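Local atomic coordinates of putative adenosine kinase (Schistosoma mansoni, PDB entry 3VAS), a protein that probably catalyses the ATP-dependent phosphorylation of adenosine to AMP, as a ribokinase-like nucleoside kinase of the pfkB family, and binds adenosine. Residues L34-V39 against G139-L144; D54-A59 against M152-G157; Q92-K97 against G359-Y364. One frame throughout, in Å; residues are numbered along the deposited sequence.

Overall arrangement
From the N terminus, strand 27-40 comes first and carries L34-V39. Strand 55-58 follows, then helix 83-95, whose end gives Q92-K97. Contact 1 joins 34-39 to 139-144 and closes a loop of 99 residues. Contact 2 joins 54-59 to 152-157 and closes one of 92. Contact 3 joins 92-97 to 359-364 and closes one of 261. All three cross and none nests. Strands 138-145 and 150-157 pair antiparallel, so contacts 1 and 2 share one sheet region, and both touch adenosine. Contact 3 fastens the loop after helix 336-351 to helix 83-95, its centre about 24 Å from that of contact 1.

Contact 1 of 3, residues L34-V39 against G139-L144; sequences LLDIIV and GKVAVL. With ADN (adenosine), chain C.
L35, I37 and V39 pair with strand 139-144 through five backbone hydrogen bonds. L35 N bonds to G139 O, V141 N to L35 O, I37 N to V141 O, V143 N to I37 O and V39 N to V143 O. The shortest include I37 N to V141 O, at 2.8 Å. The strands run parallel, with axes 24° apart.

The tight part is the adenosine end, built by L34, D36 and V141. V141 CG2 lies 3.6 Å from L34 CD1 and 3.4 Å from O2' of adenosine. With CG1 anti to the backbone N (chi1 -176°), CG2 stands beside that N and faces both. L34 CD2 rests 3.6 Å from G139 CA, and L34 CD1 reaches the base, 3.5 Å from C4. The D36 carboxylate takes both ribose hydroxyls, one on each oxygen. O3' donates to OD2 at 2.5 Å. The bond from O2' to OD1 is modelled very short, so its exact length is doubtful. V141 CB sits beside OD1, 3.5 Å away. This grip on the ribose diol by an aspartate is known from ribokinase-like sugar and nucleoside kinases. N32, N86 and D320 also bond to the nucleoside.

Farther along, the packing is looser. I38 and V143 lie side by side and point the same way, yet I38 CG1 comes only to 4.1 Å from V143 CB, and I38 is partly exposed. V39 CG1 meets L144 CD1, and both residues are buried. A142 barely takes part. K140 is partly exposed, with its chain extended beyond CG, and Y67 of helix 65-70 packs against K140 and A142.

Contact 2 of 3, residues D54-A59 against M152-G157; sequences DNIVLA and MVTYLG. With ADN (adenosine), chain C.
N55, V57 and A59 join strand 152-157 by backbone hydrogen bonds, four in all. M152 N bonds to N55 O, V57 N to M152 O, T154 N to V57 O, and A59 N to T154 O. The last is 2.8 Å long. The strands are parallel, with axes 30° apart. CA-H...O contacts add to the ladder, among them I56 CA to M152 O at 3.4 Å.

Apolar packing falls on two faces. On one, I56 CG1 lies 3.7 Å from M152 CB, and the bent end of M152 brings CE back to I56 CB. The M152 bend is at chi3 (-64°). On the other, V57 CG2 approaches V153 CG2, and A59 CB rests against V153 CG1. A59 CB also comes near the edge of the Y155 ring, close to its plane.

The face carrying I56, L58, M152 and T154 is turned to the nucleoside. Strand 55-58 is a short strand beside strand 150-157, consistent with the lid that ribokinase-family enzymes place over the substrate.

Ligand contacts make up the third group. T154 OG1 stands 2.8 Å from N7 of adenosine. I56 CD1 lies 3.4 Å from T154 OG1 and equally far from N7. L58 CD2 approaches the N6 amino group to 3.5 Å, and L156 CD2 comes to 3.7 Å from that same N6. L58 and L156 also meet each other through CD2 and CD1. N190 of helix 189-205 touches both leucines.

Contact 3 of 3, residues Q92-K97 against G359-Y364; sequences QWIIQK and GSRDSY
W93 and R361 lie against each other, with the arginine chain running over one face of the indole. R361 CD sits 3.7 Å from the centroid of the six-membered ring, close to the ring normal, as a CH-pi contact. The guanidinium lies farther on. Its CZ is 5.4 Å from the same centroid, so any cation-pi attraction is weak. The ring and guanidinium planes are 43° apart.

The bend of R361 at chi2 (52°) turns its end to the W93 and I94 carbonyls in the last turn of helix 83-95. R361 NE bonds to W93 O, and NH2 bonds to I94 O at 2.8 Å. NH2 meets a lone pair in the carbonyl plane of I94. Both oxygens lie near the guanidinium plane, and NE also makes a weak bond to I94 O. Two backbone oxygens thus hold the guanidinium and fix its rotation. Q96 OE1 lies over one of its faces and Y364 CD2 over the opposite one. The Q96 amide is turned only modestly from the guanidinium plane, and Q96 CD packs on R361 CG at 3.6 Å.

The indole edge does two more things. W93 NE1 bonds to G359 O at 3.0 Å, bent at the hydrogen. The far edge, CZ3 and CH2, points at the face of Y364. This is an edge-to-face pair with planes at 73°, and W93 CH2 comes to 3.5 Å from Y364 CD1. I94 CD1 lies near Y364 OH. Y349 of helix 336-351 meets the rings of both W93 and Y364.

R361 donates to carbonyls in the final turn of helix 83-95, where a helix has no further turn to bond to, and so fastens the loop after helix 336-351 to that helix end.

Contact 1 of 3, residues L34-V39 against G139-L144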
loop_
_atom_site.group_PDB
_atom_site.type_symbol
_atom_site.label_atom_id
_atom_site.label_comp_id
_atom_site.label_asym_id
_atom_site.label_seq_id
_atom_site.Cartn_x
_atom_site.Cartn_y
_atom_site.Cartn_z
ATOM N N LEU A 34 7.391 8.383 -0.787
ATOM C CA LEU A 34 7.193 9.328 -1.879
ATOM C C LEU A 34 6.478 10.586 -1.412
ATOM O O LEU A 34 5.704 10.561 -0.454
ATOM C CB LEU A 34 6.383 8.673 -3.003
ATOM C CG LEU A 34 6.890 7.348 -3.580
ATOM C CD1 LEU A 34 5.812 6.694 -4.443
ATOM C CD2 LEU A 34 8.171 7.562 -4.386
ATOM N N LEU A 35 6.735 11.692 -2.098
ATOM C CA LEU A 35 5.991 12.912 -1.838
ATOM C C LEU A 35 4.810 12.990 -2.799
ATOM O O LEU A 35 4.989 12.927 -4.018
ATOM C CB LEU A 35 6.890 14.135 -2.001
ATOM C CG LEU A 35 6.224 15.475 -1.687
ATOM C CD1 LEU A 35 6.056 15.647 -0.185
ATOM C CD2 LEU A 35 7.012 16.627 -2.281
ATOM N N ASP A 36 3.603 13.105 -2.255
ATOM C CA ASP A 36 2.419 13.334 -3.079
ATOM C C ASP A 36 2.278 14.813 -3.425
ATOM O O ASP A 36 2.371 15.682 -2.557
ATOM C CB ASP A 36 1.149 12.839 -2.381
ATOM C CG ASP A 36 1.055 11.319 -2.341
ATOM O OD1 ASP A 36 1.894 10.649 -2.986
ATOM O OD2 ASP A 36 0.130 10.796 -1.674
ATOM N N ILE A 37 2.062 15.094 -4.704
ATOM C CA ILE A 37 1.805 16.455 -5.141
ATOM C C ILE A 37 0.392 16.524 -5.715
ATOM O O ILE A 37 0.156 16.149 -6.860
ATOM C CB ILE A 37 2.841 16.918 -6.171
ATOM C CG1 ILE A 37 4.255 16.647 -5.647
ATOM C CG2 ILE A 37 2.644 18.395 -6.508
ATOM C CD1 ILE A 37 5.353 17.140 -6.572
ATOM N N ILE A 38 -0.541 17.001 -4.897
ATOM C CA ILE A 38 -1.957 16.954 -5.225
ATOM C C ILE A 38 -2.431 18.252 -5.861
ATOM O O ILE A 38 -2.317 19.328 -5.271
ATOM C CB ILE A 38 -2.797 16.655 -3.971
ATOM C CG1 ILE A 38 -2.229 15.430 -3.247
ATOM C CG2 ILE A 38 -4.263 16.455 -4.339
ATOM C CD1 ILE A 38 -2.875 15.157 -1.910
ATOM N N VAL A 39 -2.971 18.139 -7.069
ATOM C CA VAL A 39 -3.345 19.307 -7.855
ATOM C C VAL A 39 -4.732 19.136 -8.462
ATOM O O VAL A 39 -5.103 18.036 -8.871
ATOM C CB VAL A 39 -2.304 19.573 -8.979
ATOM C CG1 VAL A 39 -1.929 18.280 -9.696
ATOM C CG2 VAL A 39 -2.806 20.615 -9.971
ATOM N N GLY A 139 11.555 10.400 -4.487
ATOM C CA GLY A 139 10.487 10.162 -5.440
ATOM C C GLY A 139 9.255 11.012 -5.176
ATOM O O GLY A 139 9.067 11.534 -4.076
ATOM N N LYS A 140 8.413 11.148 -6.192
ATOM C CA LYS A 140 7.230 11.988 -6.097
ATOM C C LYS A 140 6.084 11.406 -6.919
ATOM O O LYS A 140 6.309 10.698 -7.908
ATOM C CB LYS A 140 7.552 13.399 -6.587
ATOM C CG LYS A 140 8.228 13.419 -7.950
ATOM C CD LYS A 140 8.626 14.826 -8.369
ATOM C CE LYS A 140 9.485 14.800 -9.624
ATOM N NZ LYS A 140 9.929 16.168 -10.024
ATOM N N VAL A 141 4.858 11.712 -6.505
ATOM C CA VAL A 141 3.669 11.284 -7.229
ATOM C C VAL A 141 2.851 12.503 -7.632
ATOM O O VAL A 141 2.476 13.316 -6.791
ATOM C CB VAL A 141 2.778 10.354 -6.377
ATOM C CG1 VAL A 141 1.594 9.851 -7.201
ATOM C CG2 VAL A 141 3.586 9.182 -5.830
ATOM N N ALA A 142 2.588 12.650 -8.923
ATOM C CA ALA A 142 1.662 13.680 -9.353
ATOM C C ALA A 142 0.271 13.103 -9.181
ATOM O O ALA A 142 -0.085 12.129 -9.846
ATOM C CB ALA A 142 1.912 14.068 -10.798
ATOM N N VAL A 143 -0.504 13.678 -8.263
ATOM C CA VAL A 143 -1.869 13.216 -8.034
ATOM C C VAL A 143 -2.842 14.214 -8.649
ATOM O O VAL A 143 -3.058 15.301 -8.114
ATOM C CB VAL A 143 -2.166 13.019 -6.538
ATOM C CG1 VAL A 143 -3.546 12.396 -6.339
ATOM C CG2 VAL A 143 -1.091 12.149 -5.900
ATOM N N LEU A 144 -3.414 13.840 -9.786
ATOM C CA LEU A 144 -4.257 14.746 -10.555
ATOM C C LEU A 144 -5.727 14.594 -10.178
ATOM O O LEU A 144 -6.346 13.568 -10.452
ATOM C CB LEU A 144 -4.061 14.506 -12.051
ATOM C CG LEU A 144 -2.954 15.311 -12.737
ATOM C CD1 LEU A 144 -1.603 15.139 -12.054
ATOM C CD2 LEU A 144 -2.865 14.935 -14.207
HETATM O "O5'" ADN C . -2.731 4.640 -2.469
HETATM C "C5'" ADN C . -2.386 5.993 -2.762
HETATM C "C4'" ADN C . -0.916 6.245 -2.535
HETATM O "O4'" ADN C . -0.141 5.446 -3.442
HETATM C "C3'" ADN C . -0.433 7.686 -2.741
HETATM O "O3'" ADN C . -0.139 8.277 -1.474
HETATM C "C2'" ADN C . 0.876 7.537 -3.550
HETATM O "O2'" ADN C . 1.979 8.237 -3.017
HETATM C "C1'" ADN C . 1.124 6.028 -3.538
HETATM N N9 ADN C . 1.811 5.516 -4.724
HETATM C C8 ADN C . 1.554 5.817 -5.983
HETATM N N7 ADN C . 2.522 5.086 -6.817
HETATM C C5 ADN C . 3.374 4.336 -5.953
HETATM C C6 ADN C . 4.446 3.486 -6.205
HETATM N N6 ADN C . 4.866 3.244 -7.560
HETATM N N1 ADN C . 5.111 2.882 -5.146
HETATM C C2 ADN C . 4.715 3.110 -3.853
HETATM N N3 ADN C . 3.657 3.944 -3.602
HETATM C C4 ADN C . 2.988 4.562 -4.689
#

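Contact 2 of 3, residues D54-A59 against M152-G157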
loop_
_atom_site.group_PDB
_atom_site.type_symbol
_atom_site.label_atom_id
_atom_site.label_comp_id
_atom_site.label_asym_id
_atom_site.label_seq_id
_atom_site.Cartn_x
_atom_site.Cartn_y
_atom_site.Cartn_z
ATOM N N ASP A 54 -8.825 6.477 -11.600
ATOM C CA ASP A 54 -8.408 5.679 -10.444
ATOM C C ASP A 54 -7.178 4.819 -10.704
ATOM O O ASP A 54 -7.012 3.766 -10.094
ATOM C CB ASP A 54 -9.558 4.789 -9.959
ATOM C CG ASP A 54 -10.696 5.583 -9.352
ATOM O OD1 ASP A 54 -11.868 5.186 -9.535
ATOM O OD2 ASP A 54 -10.418 6.605 -8.689
ATOM N N ASN A 55 -6.320 5.267 -11.610
ATOM C CA ASN A 55 -5.169 4.469 -12.000
ATOM C C ASN A 55 -3.851 5.108 -11.575
ATOM O O ASN A 55 -3.804 6.271 -11.177
ATOM C CB ASN A 55 -5.180 4.232 -13.514
ATOM C CG ASN A 55 -4.351 3.030 -13.921
ATOM O OD1 ASN A 55 -4.173 2.093 -13.139
ATOM N ND2 ASN A 55 -3.834 3.051 -15.147
ATOM N N ILE A 56 -2.783 4.328 -11.649
ATOM C CA ILE A 56 -1.446 4.845 -11.424
ATOM C C ILE A 56 -0.510 4.287 -12.495
ATOM O O ILE A 56 -0.572 3.106 -12.832
ATOM C CB ILE A 56 -0.943 4.534 -9.981
ATOM C CG1 ILE A 56 0.429 5.173 -9.722
ATOM C CG2 ILE A 56 -0.939 3.035 -9.711
ATOM C CD1 ILE A 56 1.630 4.276 -10.017
ATOM N N VAL A 57 0.330 5.151 -13.053
ATOM C CA VAL A 57 1.371 4.713 -13.969
ATOM C C VAL A 57 2.732 5.219 -13.501
ATOM O O VAL A 57 2.828 6.268 -12.855
ATOM C CB VAL A 57 1.107 5.178 -15.424
ATOM C CG1 VAL A 57 -0.214 4.626 -15.920
ATOM C CG2 VAL A 57 1.118 6.697 -15.528
ATOM N N LEU A 58 3.775 4.456 -13.808
ATOM C CA LEU A 58 5.137 4.885 -13.540
ATOM C C LEU A 58 5.575 5.781 -14.687
ATOM O O LEU A 58 5.473 5.392 -15.852
ATOM C CB LEU A 58 6.064 3.673 -13.434
ATOM C CG LEU A 58 5.752 2.658 -12.326
ATOM C CD1 LEU A 58 6.736 1.500 -12.358
ATOM C CD2 LEU A 58 5.758 3.313 -10.949
ATOM N N ALA A 59 6.055 6.977 -14.357
ATOM C CA ALA A 59 6.486 7.952 -15.360
ATOM C C ALA A 59 7.442 7.366 -16.395
ATOM O O ALA A 59 8.443 6.737 -16.051
ATOM C CB ALA A 59 7.121 9.167 -14.693
ATOM N N MET A 152 -2.826 9.080 -10.978
ATOM C CA MET A 152 -1.485 9.278 -10.440
ATOM C C MET A 152 -0.381 8.960 -11.443
ATOM O O MET A 152 -0.445 7.959 -12.156
ATOM C CB MET A 152 -1.284 8.431 -9.181
ATOM C CG MET A 152 -2.056 8.938 -7.977
ATOM S SD MET A 152 -1.825 7.888 -6.536
ATOM C CE MET A 152 -2.574 6.361 -7.096
ATOM N N VAL A 153 0.634 9.820 -11.483
ATOM C CA VAL A 153 1.850 9.547 -12.239
ATOM C C VAL A 153 3.042 9.579 -11.289
ATOM O O VAL A 153 3.362 10.617 -10.709
ATOM C CB VAL A 153 2.061 10.553 -13.385
ATOM C CG1 VAL A 153 3.271 10.147 -14.235
ATOM C CG2 VAL A 153 0.806 10.644 -14.243
ATOM N N THR A 154 3.694 8.432 -11.131
ATOM C CA THR A 154 4.734 8.275 -10.127
ATOM C C THR A 154 6.146 8.298 -10.700
ATOM O O THR A 154 6.463 7.549 -11.622
ATOM C CB THR A 154 4.553 6.955 -9.362
ATOM O OG1 THR A 154 3.281 6.966 -8.706
ATOM C CG2 THR A 154 5.654 6.778 -8.328
ATOM N N TYR A 155 6.982 9.174 -10.151
ATOM C CA TYR A 155 8.414 9.164 -10.431
ATOM C C TYR A 155 9.129 8.613 -9.201
ATOM O O TYR A 155 9.253 9.298 -8.188
ATOM C CB TYR A 155 8.928 10.571 -10.754
ATOM C CG TYR A 155 10.393 10.591 -11.150
ATOM C CD1 TYR A 155 10.799 10.130 -12.396
ATOM C CD2 TYR A 155 11.369 11.055 -10.274
ATOM C CE1 TYR A 155 12.131 10.130 -12.764
ATOM C CE2 TYR A 155 12.711 11.061 -10.636
ATOM C CZ TYR A 155 13.082 10.598 -11.883
ATOM O OH TYR A 155 14.407 10.598 -12.260
ATOM N N LEU A 156 9.573 7.368 -9.289
ATOM C CA LEU A 156 10.104 6.659 -8.130
ATOM C C LEU A 156 11.364 7.292 -7.547
ATOM O O LEU A 156 11.549 7.288 -6.329
ATOM C CB LEU A 156 10.343 5.187 -8.465
ATOM C CG LEU A 156 9.057 4.356 -8.561
ATOM C CD1 LEU A 156 9.352 2.937 -9.036
ATOM C CD2 LEU A 156 8.347 4.336 -7.220
ATOM N N GLY A 157 12.219 7.831 -8.416
ATOM C CA GLY A 157 13.419 8.536 -7.990
ATOM C C GLY A 157 14.282 7.755 -7.015
ATOM O O GLY A 157 14.659 6.610 -7.281
HETATM O "O5'" ADN C . -2.731 4.640 -2.469
HETATM C "C5'" ADN C . -2.386 5.993 -2.762
HETATM C "C4'" ADN C . -0.916 6.245 -2.535
HETATM O "O4'" ADN C . -0.141 5.446 -3.442
HETATM C "C3'" ADN C . -0.433 7.686 -2.741
HETATM O "O3'" ADN C . -0.139 8.277 -1.474
HETATM C "C2'" ADN C . 0.876 7.537 -3.550
HETATM O "O2'" ADN C . 1.979 8.237 -3.017
HETATM C "C1'" ADN C . 1.124 6.028 -3.538
HETATM N N9 ADN C . 1.811 5.516 -4.724
HETATM C C8 ADN C . 1.554 5.817 -5.983
HETATM N N7 ADN C . 2.522 5.086 -6.817
HETATM C C5 ADN C . 3.374 4.336 -5.953
HETATM C C6 ADN C . 4.446 3.486 -6.205
HETATM N N6 ADN C . 4.866 3.244 -7.560
HETATM N N1 ADN C . 5.111 2.882 -5.146
HETATM C C2 ADN C . 4.715 3.110 -3.853
HETATM N N3 ADN C . 3.657 3.944 -3.602
HETATM C C4 ADN C . 2.988 4.562 -4.689
#

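Contact 3 of 3, residues Q92-K97 against G359-Y364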
loop_
_atom_site.group_PDB
_atom_site.type_symbol
_atom_site.label_atom_id
_atom_site.label_comp_id
_atom_site.label_asym_id
_atom_site.label_seq_id
_atom_site.Cartn_x
_atom_site.Cartn_y
_atom_site.Cartn_z
ATOM N N GLN A 92 0.477 2.356 13.145
ATOM C CA GLN A 92 1.135 2.966 14.292
ATOM C C GLN A 92 0.238 4.003 14.976
ATOM O O GLN A 92 0.144 4.047 16.202
ATOM C CB GLN A 92 2.461 3.602 13.847
ATOM C CG GLN A 92 3.163 4.425 14.925
ATOM C CD GLN A 92 3.667 3.575 16.076
ATOM O OE1 GLN A 92 4.394 2.600 15.870
ATOM N NE2 GLN A 92 3.279 3.938 17.297
ATOM N N TRP A 93 -0.420 4.829 14.172
ATOM C CA TRP A 93 -1.316 5.873 14.666
ATOM C C TRP A 93 -2.534 5.271 15.378
ATOM O O TRP A 93 -2.932 5.724 16.458
ATOM C CB TRP A 93 -1.746 6.727 13.475
ATOM C CG TRP A 93 -2.621 7.913 13.756
ATOM C CD1 TRP A 93 -2.227 9.144 14.206
ATOM C CD2 TRP A 93 -4.034 8.001 13.533
ATOM N NE1 TRP A 93 -3.315 9.982 14.299
ATOM C CE2 TRP A 93 -4.434 9.303 13.889
ATOM C CE3 TRP A 93 -5.000 7.100 13.076
ATOM C CZ2 TRP A 93 -5.759 9.726 13.802
ATOM C CZ3 TRP A 93 -6.316 7.521 12.988
ATOM C CH2 TRP A 93 -6.684 8.821 13.351
ATOM N N ILE A 94 -3.120 4.243 14.773
ATOM C CA ILE A 94 -4.255 3.553 15.369
ATOM C C ILE A 94 -3.897 2.929 16.716
ATOM O O ILE A 94 -4.571 3.167 17.716
ATOM C CB ILE A 94 -4.808 2.467 14.429
ATOM C CG1 ILE A 94 -5.456 3.120 13.205
ATOM C CG2 ILE A 94 -5.811 1.574 15.169
ATOM C CD1 ILE A 94 -5.925 2.144 12.156
ATOM N N ILE A 95 -2.825 2.147 16.737
ATOM C CA ILE A 95 -2.445 1.400 17.934
ATOM C C ILE A 95 -1.953 2.326 19.048
ATOM O O ILE A 95 -2.119 2.026 20.230
ATOM C CB ILE A 95 -1.428 0.288 17.592
ATOM C CG1 ILE A 95 -2.075 -0.700 16.611
ATOM C CG2 ILE A 95 -0.955 -0.428 18.845
ATOM C CD1 ILE A 95 -1.215 -1.872 16.233
ATOM N N GLN A 96 -1.354 3.448 18.657
ATOM C CA GLN A 96 -1.092 4.556 19.577
ATOM C C GLN A 96 -0.068 4.225 20.667
ATOM O O GLN A 96 0.047 4.942 21.658
ATOM C CB GLN A 96 -2.409 5.029 20.208
ATOM C CG GLN A 96 -2.497 6.510 20.505
ATOM C CD GLN A 96 -3.788 6.864 21.218
ATOM O OE1 GLN A 96 -4.698 6.035 21.327
ATOM N NE2 GLN A 96 -3.876 8.098 21.714
ATOM N N LYS A 97 0.659 3.128 20.493
ATOM C CA LYS A 97 1.784 2.824 21.363
ATOM C C LYS A 97 3.071 3.112 20.601
ATOM O O LYS A 97 3.273 2.586 19.504
ATOM C CB LYS A 97 1.769 1.365 21.815
ATOM C CG LYS A 97 2.974 1.015 22.672
ATOM C CD LYS A 97 3.095 -0.465 22.944
ATOM C CE LYS A 97 4.290 -0.744 23.843
ATOM N NZ LYS A 97 4.438 -2.195 24.143
ATOM N N GLY A 359 -4.912 13.209 11.347
ATOM C CA GLY A 359 -5.063 14.295 12.306
ATOM C C GLY A 359 -4.851 13.856 13.745
ATOM O O GLY A 359 -4.166 12.866 14.003
ATOM N N SER A 360 -5.434 14.586 14.693
ATOM C CA SER A 360 -5.261 14.219 16.093
ATOM C C SER A 360 -6.003 12.921 16.382
ATOM O O SER A 360 -7.147 12.731 15.964
ATOM C CB SER A 360 -5.684 15.342 17.054
ATOM O OG SER A 360 -7.066 15.622 16.959
ATOM N N ARG A 361 -5.321 12.029 17.087
ATOM C CA ARG A 361 -5.799 10.675 17.314
ATOM C C ARG A 361 -7.117 10.645 18.097
ATOM O O ARG A 361 -7.932 9.734 17.922
ATOM C CB ARG A 361 -4.712 9.868 18.024
ATOM C CG ARG A 361 -5.062 8.426 18.288
ATOM C CD ARG A 361 -5.533 7.720 17.034
ATOM N NE ARG A 361 -5.762 6.304 17.308
ATOM C CZ ARG A 361 -6.854 5.827 17.896
ATOM N NH1 ARG A 361 -7.829 6.652 18.264
ATOM N NH2 ARG A 361 -6.968 4.525 18.115
ATOM N N ASP A 362 -7.323 11.656 18.938
ATOM C CA ASP A 362 -8.545 11.788 19.730
ATOM C C ASP A 362 -9.802 11.954 18.884
ATOM O O ASP A 362 -10.897 11.611 19.323
ATOM C CB ASP A 362 -8.440 12.978 20.684
ATOM C CG ASP A 362 -7.610 12.674 21.906
ATOM O OD1 ASP A 362 -7.100 13.629 22.531
ATOM O OD2 ASP A 362 -7.470 11.478 22.242
ATOM N N SER A 363 -9.644 12.492 17.680
ATOM C CA SER A 363 -10.788 12.780 16.822
ATOM C C SER A 363 -11.101 11.646 15.855
ATOM O O SER A 363 -11.890 11.816 14.930
ATOM C CB SER A 363 -10.562 14.078 16.047
ATOM O OG SER A 363 -10.562 15.188 16.926
ATOM N N TYR A 364 -10.478 10.492 16.072
ATOM C CA TYR A 364 -10.707 9.325 15.227
ATOM C C TYR A 364 -12.094 8.742 15.503
ATOM O O TYR A 364 -12.667 8.062 14.653
ATOM C CB TYR A 364 -9.620 8.277 15.483
ATOM C CG TYR A 364 -9.627 7.091 14.535
ATOM C CD1 TYR A 364 -9.801 7.268 13.167
ATOM C CD2 TYR A 364 -9.426 5.795 15.008
ATOM C CE1 TYR A 364 -9.794 6.193 12.301
ATOM C CE2 TYR A 364 -9.418 4.710 14.145
ATOM C CZ TYR A 364 -9.601 4.916 12.791
ATOM O OH TYR A 364 -9.590 3.847 11.921
#